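Local atomic coordinates of outer membrane protein assembly factor BamA (Haemophilus ducreyi, PDB entry 4K3C), a protein that probably assembles and inserts beta-barrel proteins into the outer membrane as part of the Bam complex. Residues A[91-96]-A[153-157]; A[280-284]-A[466-472]. Residues are numbered along the deposited sequence.

In the fold
The two contacts lie on opposite sides of the chain's centre, about 62 Å apart between centres and about 45 Å between nearest atoms, and share no element. Contact 1 belongs to the POTRA domain next to the barrel, where the loop leaving strand 84-91 meets strand 147-156. Contact 2 lies among the loops that close one end of the barrel, joining helix 280-288 to the turn after strand 453-465. Both are partly buried. Contact 1 covers 363 Å² and is fixed by four hydrogen bonds, three to one carboxylate; contact 2 covers 180 Å², has no hydrogen bond across it, and depends on aromatic packing and close polar approaches.

Contact 1: residues A[91-96]-A[153-157]; sequences EGNDVT and KIKER
One carboxylate, that of E156, accepts three hydrogen bonds from a loop of this POTRA domain, whose parallel strands 84-91 and 147-156 run side by side in a mixed four-stranded sheet. OE2 of E156 receives V95 N at 3.1 Å and T96 N at 2.7 Å, while OE1 of E156 receives T96 OG1 at 2.7 Å. To place it there, E156 takes chi1 and chi2 both m, with CA-to-CB toward the loop.

Register is set by the parallel bridge of E91 with K153 (CA-CA 4.8 Å): I154 N donates to E91 O at 3.0 Å (156°), and K153 CA makes a CA-H...O contact with the same oxygen, E91 O, at 3.3 Å. The chain then leaves the sheet at G92 (phi/psi 88/-4). A CB here would fall 2.3 Å from I154 O and be jammed against the preceding carbonyl, so both the backbone and the neighbour call for glycine. N93 (-89/72) centres an inverse gamma turn, with a weak bond of 3.1 Å from D94 N to G92 O.

I154, chi1 off-well at 120°, brings CD1 to the turn and also touches L101 of helix 98-101. T96 OG1 is additionally hydrogen-bonded to N184, tying the POTRA loop to barrel strand 175-185. The I154 methyl CD1 packs 3.4 Å from N93 CA.

Contact 2: residues A[280-284]-A[466-472]; sequences YTREK and NTKWKQS
Y280, S472 and T281 bury the most surface here (46, 40 and 30 Å²). The contact joins two loops of the Omp85 beta-barrel: that between strands 260-274 and 303-317, carrying helix 280-288, and that after strand 453-465. In the BamA family such loops form a dome over the extracellular mouth.

Y280 and T281 occupy the first turn of the helix, and the closest CA pair, T281 CA to W469 CA, is 8.8 Å apart, so side chains span the gap. Y280, with chi1 t and chi2 78°, reaches across: its CE2 lies 3.7 Å from W469 CZ3, the ring centroids being 5.8 Å apart with planes at 74°, an oblique pair. Y280 OH comes 3.1 Å from S472 CB, which meets the phenol at its edge. T281 OG1 approaches the edge of the indole, 4.1 Å from W469 CZ3.

The facing segment begins as a type I turn, N466 to W469 (W469 N to N466 O, 3.1 Å). N466 OD1 accepts K468 N at 2.6 Å, an Asx turn. Residues 469-471 follow with helical angles, and S472 N bonds W469 O at 3.1 Å, bringing S472 round to the tyrosine. Outside the pair, Y476 and F482 meet Y280 and W469 respectively edge-to-face, and I411 touches both.

K284 NZ donates weakly to Y280 OH (3.0 Å) and sits 3.1 Å from S472 OG at a poor angle. Across the segments the contact rests on van der Waals packing, the oblique Y280-W469 pair above all, while the weak K284-Y280 bond stays within the helix.

Contact 1: residues A[91-96]-A[153-157]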
# COMPACT_ATOMS: atom_id res chain seq x y z
N GLU A 91 -7.55 -0.60 33.22
CA GLU A 91 -8.65 -1.40 33.73
C GLU A 91 -9.76 -1.49 32.70
O GLU A 91 -9.86 -0.65 31.82
CB GLU A 91 -9.15 -0.88 35.08
CG GLU A 91 -9.67 0.54 35.10
CD GLU A 91 -9.87 1.04 36.53
OE1 GLU A 91 -8.96 0.83 37.37
OE2 GLU A 91 -10.94 1.63 36.80
N GLY A 92 -10.57 -2.55 32.81
CA GLY A 92 -11.59 -2.84 31.82
C GLY A 92 -11.05 -3.71 30.70
O GLY A 92 -11.79 -4.11 29.81
N ASN A 93 -9.75 -3.99 30.74
CA ASN A 93 -9.07 -4.75 29.70
C ASN A 93 -9.11 -6.24 29.95
O ASN A 93 -8.09 -6.84 30.27
CB ASN A 93 -7.62 -4.29 29.53
CG ASN A 93 -6.84 -4.31 30.82
OD1 ASN A 93 -7.35 -3.92 31.88
ND2 ASN A 93 -5.59 -4.76 30.75
N ASP A 94 -10.29 -6.84 29.78
CA ASP A 94 -10.49 -8.22 30.19
C ASP A 94 -9.86 -9.19 29.22
O ASP A 94 -9.33 -10.24 29.61
CB ASP A 94 -11.98 -8.52 30.35
CG ASP A 94 -12.60 -7.70 31.45
OD1 ASP A 94 -11.99 -7.62 32.54
OD2 ASP A 94 -13.69 -7.13 31.22
N VAL A 95 -9.90 -8.86 27.94
CA VAL A 95 -9.33 -9.77 26.98
C VAL A 95 -7.98 -9.28 26.52
O VAL A 95 -7.12 -10.09 26.18
CB VAL A 95 -10.31 -10.12 25.80
CG1 VAL A 95 -11.71 -9.59 26.07
CG2 VAL A 95 -9.77 -9.62 24.47
N THR A 96 -7.76 -7.97 26.55
CA THR A 96 -6.57 -7.41 25.88
C THR A 96 -5.20 -7.84 26.40
O THR A 96 -4.78 -8.96 26.09
CB THR A 96 -6.70 -5.90 25.57
OG1 THR A 96 -7.77 -5.73 24.62
CG2 THR A 96 -5.45 -5.36 24.92
N LYS A 153 -9.21 3.43 31.43
CA LYS A 153 -10.37 2.55 31.50
C LYS A 153 -10.94 2.35 30.12
O LYS A 153 -11.50 3.27 29.52
CB LYS A 153 -11.44 3.15 32.43
CG LYS A 153 -12.73 2.36 32.55
CD LYS A 153 -13.21 2.31 34.00
CE LYS A 153 -14.73 2.16 34.10
NZ LYS A 153 -15.44 3.35 33.52
N ILE A 154 -10.80 1.13 29.59
CA ILE A 154 -11.29 0.84 28.25
C ILE A 154 -12.50 -0.10 28.22
O ILE A 154 -12.72 -0.90 29.13
CB ILE A 154 -10.15 0.36 27.31
CG1 ILE A 154 -10.42 -1.04 26.78
CG2 ILE A 154 -8.82 0.40 28.03
CD1 ILE A 154 -9.95 -2.14 27.67
N LYS A 155 -13.32 0.05 27.18
CA LYS A 155 -14.36 -0.91 26.85
C LYS A 155 -13.90 -1.69 25.63
O LYS A 155 -13.75 -1.12 24.55
CB LYS A 155 -15.68 -0.19 26.56
CG LYS A 155 -16.82 -1.10 26.15
CD LYS A 155 -17.29 -1.94 27.32
CE LYS A 155 -18.04 -3.19 26.87
NZ LYS A 155 -18.53 -3.99 28.04
N GLU A 156 -13.65 -2.98 25.81
CA GLU A 156 -13.23 -3.86 24.72
C GLU A 156 -14.32 -3.85 23.67
O GLU A 156 -15.46 -3.51 23.96
CB GLU A 156 -13.06 -5.29 25.22
CG GLU A 156 -12.03 -5.46 26.32
CD GLU A 156 -10.64 -5.70 25.79
OE1 GLU A 156 -10.42 -5.50 24.58
OE2 GLU A 156 -9.77 -6.12 26.58
N ARG A 157 -13.98 -4.24 22.45
CA ARG A 157 -14.98 -4.17 21.41
C ARG A 157 -14.79 -5.27 20.37
O ARG A 157 -13.68 -5.79 20.22
CB ARG A 157 -14.96 -2.79 20.75
CG ARG A 157 -14.01 -2.67 19.58
CD ARG A 157 -14.42 -1.51 18.70
NE ARG A 157 -13.74 -1.56 17.41
CZ ARG A 157 -14.34 -1.40 16.24
NH1 ARG A 157 -15.65 -1.17 16.19
NH2 ARG A 157 -13.62 -1.46 15.11

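Contact 2: residues A[280-284]-A[466-472]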
# COMPACT_ATOMS: atom_id res chain seq x y z
N TYR A 280 7.66 -25.19 -27.57
CA TYR A 280 9.10 -25.11 -27.79
C TYR A 280 9.93 -24.57 -26.64
O TYR A 280 10.77 -25.29 -26.10
CB TYR A 280 9.35 -24.30 -29.06
CG TYR A 280 10.80 -24.06 -29.33
CD1 TYR A 280 11.58 -25.05 -29.88
CD2 TYR A 280 11.38 -22.84 -29.06
CE1 TYR A 280 12.90 -24.84 -30.14
CE2 TYR A 280 12.71 -22.61 -29.31
CZ TYR A 280 13.46 -23.62 -29.85
OH TYR A 280 14.79 -23.41 -30.10
N THR A 281 9.73 -23.30 -26.28
CA THR A 281 10.45 -22.67 -25.17
C THR A 281 10.19 -23.37 -23.84
O THR A 281 11.09 -23.49 -23.00
CB THR A 281 10.03 -21.22 -25.04
OG1 THR A 281 10.61 -20.48 -26.12
CG2 THR A 281 10.51 -20.63 -23.70
N ARG A 282 8.96 -23.83 -23.64
CA ARG A 282 8.61 -24.54 -22.42
C ARG A 282 9.40 -25.82 -22.28
O ARG A 282 9.86 -26.12 -21.19
CB ARG A 282 7.14 -24.90 -22.42
CG ARG A 282 6.24 -23.75 -22.08
CD ARG A 282 4.83 -24.25 -22.06
NE ARG A 282 3.90 -23.25 -21.57
CZ ARG A 282 2.59 -23.33 -21.77
NH1 ARG A 282 2.09 -24.35 -22.46
NH2 ARG A 282 1.81 -22.37 -21.28
N GLU A 283 9.52 -26.56 -23.38
CA GLU A 283 10.27 -27.81 -23.40
C GLU A 283 11.68 -27.60 -22.87
O GLU A 283 12.22 -28.42 -22.10
CB GLU A 283 10.33 -28.37 -24.83
CG GLU A 283 9.45 -29.59 -25.06
CD GLU A 283 10.25 -30.78 -25.49
OE1 GLU A 283 11.44 -30.82 -25.13
OE2 GLU A 283 9.70 -31.66 -26.18
N LYS A 284 12.25 -26.47 -23.27
CA LYS A 284 13.59 -26.09 -22.89
C LYS A 284 13.69 -26.05 -21.37
O LYS A 284 14.74 -26.36 -20.81
CB LYS A 284 13.91 -24.73 -23.48
CG LYS A 284 15.35 -24.46 -23.69
CD LYS A 284 15.52 -23.40 -24.74
CE LYS A 284 14.91 -23.83 -26.06
NZ LYS A 284 15.25 -22.88 -27.15
N ASN A 466 12.00 -12.02 -25.08
CA ASN A 466 12.75 -13.14 -24.56
C ASN A 466 14.22 -12.90 -24.84
O ASN A 466 14.67 -13.07 -25.97
CB ASN A 466 12.29 -14.40 -25.32
CG ASN A 466 13.06 -15.66 -24.94
OD1 ASN A 466 14.16 -15.62 -24.35
ND2 ASN A 466 12.49 -16.82 -25.30
N THR A 467 14.97 -12.55 -23.80
CA THR A 467 16.42 -12.37 -23.92
C THR A 467 17.17 -13.58 -24.47
O THR A 467 18.24 -13.42 -25.06
CB THR A 467 17.07 -12.02 -22.59
OG1 THR A 467 16.91 -13.13 -21.69
CG2 THR A 467 16.42 -10.78 -21.99
N LYS A 468 16.66 -14.79 -24.29
CA LYS A 468 17.47 -15.92 -24.73
C LYS A 468 17.11 -16.39 -26.13
O LYS A 468 17.72 -17.33 -26.64
CB LYS A 468 17.42 -17.06 -23.71
CG LYS A 468 17.64 -16.59 -22.27
CD LYS A 468 18.15 -17.69 -21.37
CE LYS A 468 17.87 -17.39 -19.89
NZ LYS A 468 16.61 -18.02 -19.39
N TRP A 469 16.14 -15.73 -26.76
CA TRP A 469 15.63 -16.17 -28.07
C TRP A 469 16.70 -16.12 -29.21
O TRP A 469 16.52 -16.69 -30.30
CB TRP A 469 14.34 -15.43 -28.44
CG TRP A 469 13.81 -15.90 -29.78
CD1 TRP A 469 14.05 -15.32 -30.99
CD2 TRP A 469 13.03 -17.07 -30.04
NE1 TRP A 469 13.45 -16.05 -31.99
CE2 TRP A 469 12.81 -17.12 -31.43
CE3 TRP A 469 12.48 -18.07 -29.22
CZ2 TRP A 469 12.07 -18.14 -32.03
CZ3 TRP A 469 11.74 -19.07 -29.82
CH2 TRP A 469 11.54 -19.10 -31.21
N LYS A 470 17.83 -15.47 -28.91
CA LYS A 470 18.96 -15.46 -29.82
C LYS A 470 19.47 -16.87 -30.08
O LYS A 470 19.84 -17.20 -31.21
CB LYS A 470 20.08 -14.60 -29.25
CG LYS A 470 19.60 -13.28 -28.67
CD LYS A 470 20.76 -12.43 -28.16
CE LYS A 470 21.56 -13.17 -27.09
NZ LYS A 470 22.64 -12.33 -26.49
N GLN A 471 19.48 -17.71 -29.04
CA GLN A 471 19.98 -19.09 -29.14
C GLN A 471 19.10 -19.93 -30.05
O GLN A 471 19.51 -21.00 -30.51
CB GLN A 471 20.04 -19.76 -27.76
CG GLN A 471 20.65 -18.91 -26.65
CD GLN A 471 20.72 -19.66 -25.34
OE1 GLN A 471 21.10 -20.84 -25.30
NE2 GLN A 471 20.35 -19.00 -24.24
N SER A 472 17.89 -19.45 -30.30
CA SER A 472 16.92 -20.17 -31.11
C SER A 472 16.54 -19.39 -32.37
O SER A 472 15.69 -19.84 -33.14
CB SER A 472 15.66 -20.44 -30.29
OG SER A 472 15.97 -20.48 -28.90